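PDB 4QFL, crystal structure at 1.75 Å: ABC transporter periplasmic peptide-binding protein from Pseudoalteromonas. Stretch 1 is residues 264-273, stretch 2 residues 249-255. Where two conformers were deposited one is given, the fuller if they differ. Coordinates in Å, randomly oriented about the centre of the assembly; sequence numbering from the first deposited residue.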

# COMPACT_ATOMS: atom_id res chain seq x y z
N VAL A 264 4.16 -7.09 19.80
CA VAL A 264 3.18 -6.48 18.90
C VAL A 264 2.81 -7.46 17.80
O VAL A 264 3.68 -8.14 17.25
CB VAL A 264 3.72 -5.20 18.25
CG1 VAL A 264 2.64 -4.57 17.38
CG2 VAL A 264 4.20 -4.21 19.30
N THR A 265 1.53 -7.52 17.49
CA THR A 265 1.00 -8.44 16.49
C THR A 265 0.29 -7.72 15.36
O THR A 265 -0.72 -7.06 15.56
CB THR A 265 0.03 -9.46 17.11
OG1 THR A 265 0.79 -10.51 17.71
CG2 THR A 265 -0.85 -10.06 16.05
N ALA A 266 0.85 -7.84 14.17
CA ALA A 266 0.27 -7.26 12.98
C ALA A 266 -1.01 -7.98 12.62
O ALA A 266 -1.10 -9.20 12.74
CB ALA A 266 1.26 -7.34 11.82
N HIS A 267 -1.99 -7.21 12.18
CA HIS A 267 -3.24 -7.75 11.66
C HIS A 267 -3.74 -8.94 12.46
O HIS A 267 -3.71 -10.07 11.96
CB HIS A 267 -3.07 -8.15 10.19
CG HIS A 267 -2.55 -7.04 9.32
ND1 HIS A 267 -3.38 -6.11 8.74
CD2 HIS A 267 -1.29 -6.73 8.92
CE1 HIS A 267 -2.65 -5.26 8.03
NE2 HIS A 267 -1.38 -5.62 8.12
N PRO A 268 -4.20 -8.71 13.70
CA PRO A 268 -4.74 -9.79 14.53
C PRO A 268 -5.96 -10.45 13.89
O PRO A 268 -6.81 -9.78 13.31
CB PRO A 268 -5.14 -9.08 15.83
CG PRO A 268 -5.26 -7.65 15.46
CD PRO A 268 -4.24 -7.42 14.41
N SER A 269 -6.03 -11.77 13.98
CA SER A 269 -7.14 -12.52 13.39
C SER A 269 -8.48 -12.22 14.08
O SER A 269 -8.61 -12.35 15.30
CB SER A 269 -6.86 -14.02 13.44
OG SER A 269 -5.69 -14.34 12.70
N SER A 270 -9.47 -11.83 13.29
CA SER A 270 -10.79 -11.48 13.80
C SER A 270 -11.30 -12.48 14.80
O SER A 270 -11.85 -12.10 15.83
CB SER A 270 -11.80 -11.44 12.67
OG SER A 270 -11.26 -10.77 11.55
N ALA A 271 -11.15 -13.76 14.48
CA ALA A 271 -11.73 -14.82 15.30
C ALA A 271 -11.17 -14.78 16.71
O ALA A 271 -11.79 -15.28 17.64
CB ALA A 271 -11.49 -16.17 14.67
N GLN A 272 -10.01 -14.16 16.86
CA GLN A 272 -9.39 -14.09 18.18
C GLN A 272 -9.42 -12.72 18.85
O GLN A 272 -8.81 -12.55 19.90
CB GLN A 272 -7.96 -14.63 18.13
CG GLN A 272 -7.90 -16.16 18.13
CD GLN A 272 -8.18 -16.74 16.76
OE1 GLN A 272 -7.67 -16.25 15.76
NE2 GLN A 272 -9.00 -17.79 16.72
N LEU A 273 -10.12 -11.75 18.27
CA LEU A 273 -10.18 -10.43 18.89
C LEU A 273 -10.80 -10.50 20.27
O LEU A 273 -10.35 -9.84 21.20
CB LEU A 273 -10.95 -9.43 18.04
CG LEU A 273 -10.23 -8.95 16.79
CD1 LEU A 273 -11.09 -7.98 16.00
CD2 LEU A 273 -8.91 -8.32 17.19
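Stretch 2 (249-255) NGTTRIA

Where a helix packs against an irregular segment, its side chains can reach backbone carbonyls of that segment. The peptide-binding protein of Pseudoalteromonas offers a compact example. Stretch 2 begins with Asn249 at the N-cap position and is helical from Gly250 through Ala255, the helix continuing beyond; Ile254 N donates to Gly250 O and Ala255 N to Thr251 O in the usual i to i+4 pattern. Stretch 1 starts as a strand, then turns into a loop in which His267 adopts positive phi (40/70), and reaches Gln272 at the N-cap position, with Leu273 opening the next helix. Stretch 1 crosses the helix obliquely, with no simple antiparallel register: Thr265 lies nearest Arg253, with CA atoms 6.1 Å apart, Pro268 nearest Ile254, CA to CA 6.6 Å, and Ser269 nearest Gly250, CA to CA 5.7 Å.

Arg253 makes the direct hydrogen bonds together with Thr265. Its CA-to-CB bond points toward stretch 1, and its chi angles, m, t, m and then -77°, carry the guanidinium to the carbonyls around the bend. Arg253 NE donates to Ala266 O at 3.0 Å and Arg253 NH2 to His267 O at 3.1 Å, with a weak additional bond from Arg253 NH2 to Ala266 O at 3.4 Å. Both acceptors lie at the guanidinium edge, near its plane, where the N-H groups point. The same residue also receives: Thr265, with chi1 m, sends OG1 to Arg253 O at 3.1 Å, while its CG2 lies 3.9 Å from Arg253 CB. A single arginine thus engages three consecutive residues of stretch 1 through both side chain and backbone.

Ile254 adds the apolar contact. With both chi angles m, it places Ile254 CD1 4.1 Å from Pro268 CB and 3.8 Å from Ser269 N, and Ile254 CG2 reaches 3.8 Å from Gln272 CB. Gln272, m at chi1 and p at chi2, folds so that Gln272 OE1 approaches Thr251 CG2 at 3.6 Å, extending the contact toward the start of the helix.

Close approach there depends on Gly250. Ser269, with chi1 m in the conformer given, sets OG 3.4 Å from Gly250 C; an ideally placed CB on Gly250 would stand 2.5 Å from Ser269 OG, a clash. A water completes the junction, its oxygen donating to Gly250 O at 2.8 Å and to His267 O at 3.1 Å and accepting a weak bond from Ser269 N at 3.1 Å. It links the first turn of the helix to the loop without direct backbone pairing.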

# COMPACT_ATOMS: atom_id res chain seq x y z
N ASN A 249 1.26 -17.20 9.55
CA ASN A 249 -0.00 -17.74 10.01
C ASN A 249 -0.62 -16.85 11.08
O ASN A 249 -0.01 -16.63 12.13
CB ASN A 249 0.17 -19.16 10.53
CG ASN A 249 -1.15 -19.80 10.92
OD1 ASN A 249 -2.00 -20.08 10.07
ND2 ASN A 249 -1.33 -20.03 12.21
N GLY A 250 -1.82 -16.35 10.81
CA GLY A 250 -2.51 -15.42 11.69
C GLY A 250 -2.71 -15.90 13.12
O GLY A 250 -2.45 -15.17 14.07
N THR A 251 -3.18 -17.12 13.29
CA THR A 251 -3.43 -17.62 14.63
C THR A 251 -2.14 -17.82 15.41
O THR A 251 -2.12 -17.70 16.64
CB THR A 251 -4.29 -18.90 14.59
OG1 THR A 251 -3.62 -19.92 13.85
CG2 THR A 251 -5.62 -18.59 13.91
N THR A 252 -1.05 -18.12 14.72
CA THR A 252 0.25 -18.25 15.37
C THR A 252 0.73 -16.90 15.91
O THR A 252 1.39 -16.85 16.95
CB THR A 252 1.30 -18.83 14.40
OG1 THR A 252 0.84 -20.09 13.91
CG2 THR A 252 2.64 -19.04 15.10
N ARG A 253 0.43 -15.82 15.21
CA ARG A 253 0.79 -14.49 15.70
C ARG A 253 -0.01 -14.20 16.96
O ARG A 253 0.51 -13.62 17.90
CB ARG A 253 0.56 -13.42 14.64
CG ARG A 253 1.43 -13.61 13.38
CD ARG A 253 1.56 -12.32 12.57
NE ARG A 253 0.27 -11.84 12.08
CZ ARG A 253 -0.39 -12.37 11.05
NH1 ARG A 253 0.13 -13.39 10.38
NH2 ARG A 253 -1.55 -11.87 10.68
N ILE A 254 -1.26 -14.64 16.98
CA ILE A 254 -2.07 -14.54 18.19
C ILE A 254 -1.43 -15.36 19.31
O ILE A 254 -1.24 -14.87 20.42
CB ILE A 254 -3.51 -15.06 17.96
CG1 ILE A 254 -4.20 -14.25 16.88
CG2 ILE A 254 -4.32 -14.99 19.27
CD1 ILE A 254 -4.51 -12.86 17.28
N ALA A 255 -1.10 -16.61 19.01
CA ALA A 255 -0.47 -17.48 19.98
C ALA A 255 0.79 -16.84 20.56
O ALA A 255 1.03 -16.92 21.77
CB ALA A 255 -0.15 -18.83 19.35
O HOH W 1 -3.05 -12.49 13.78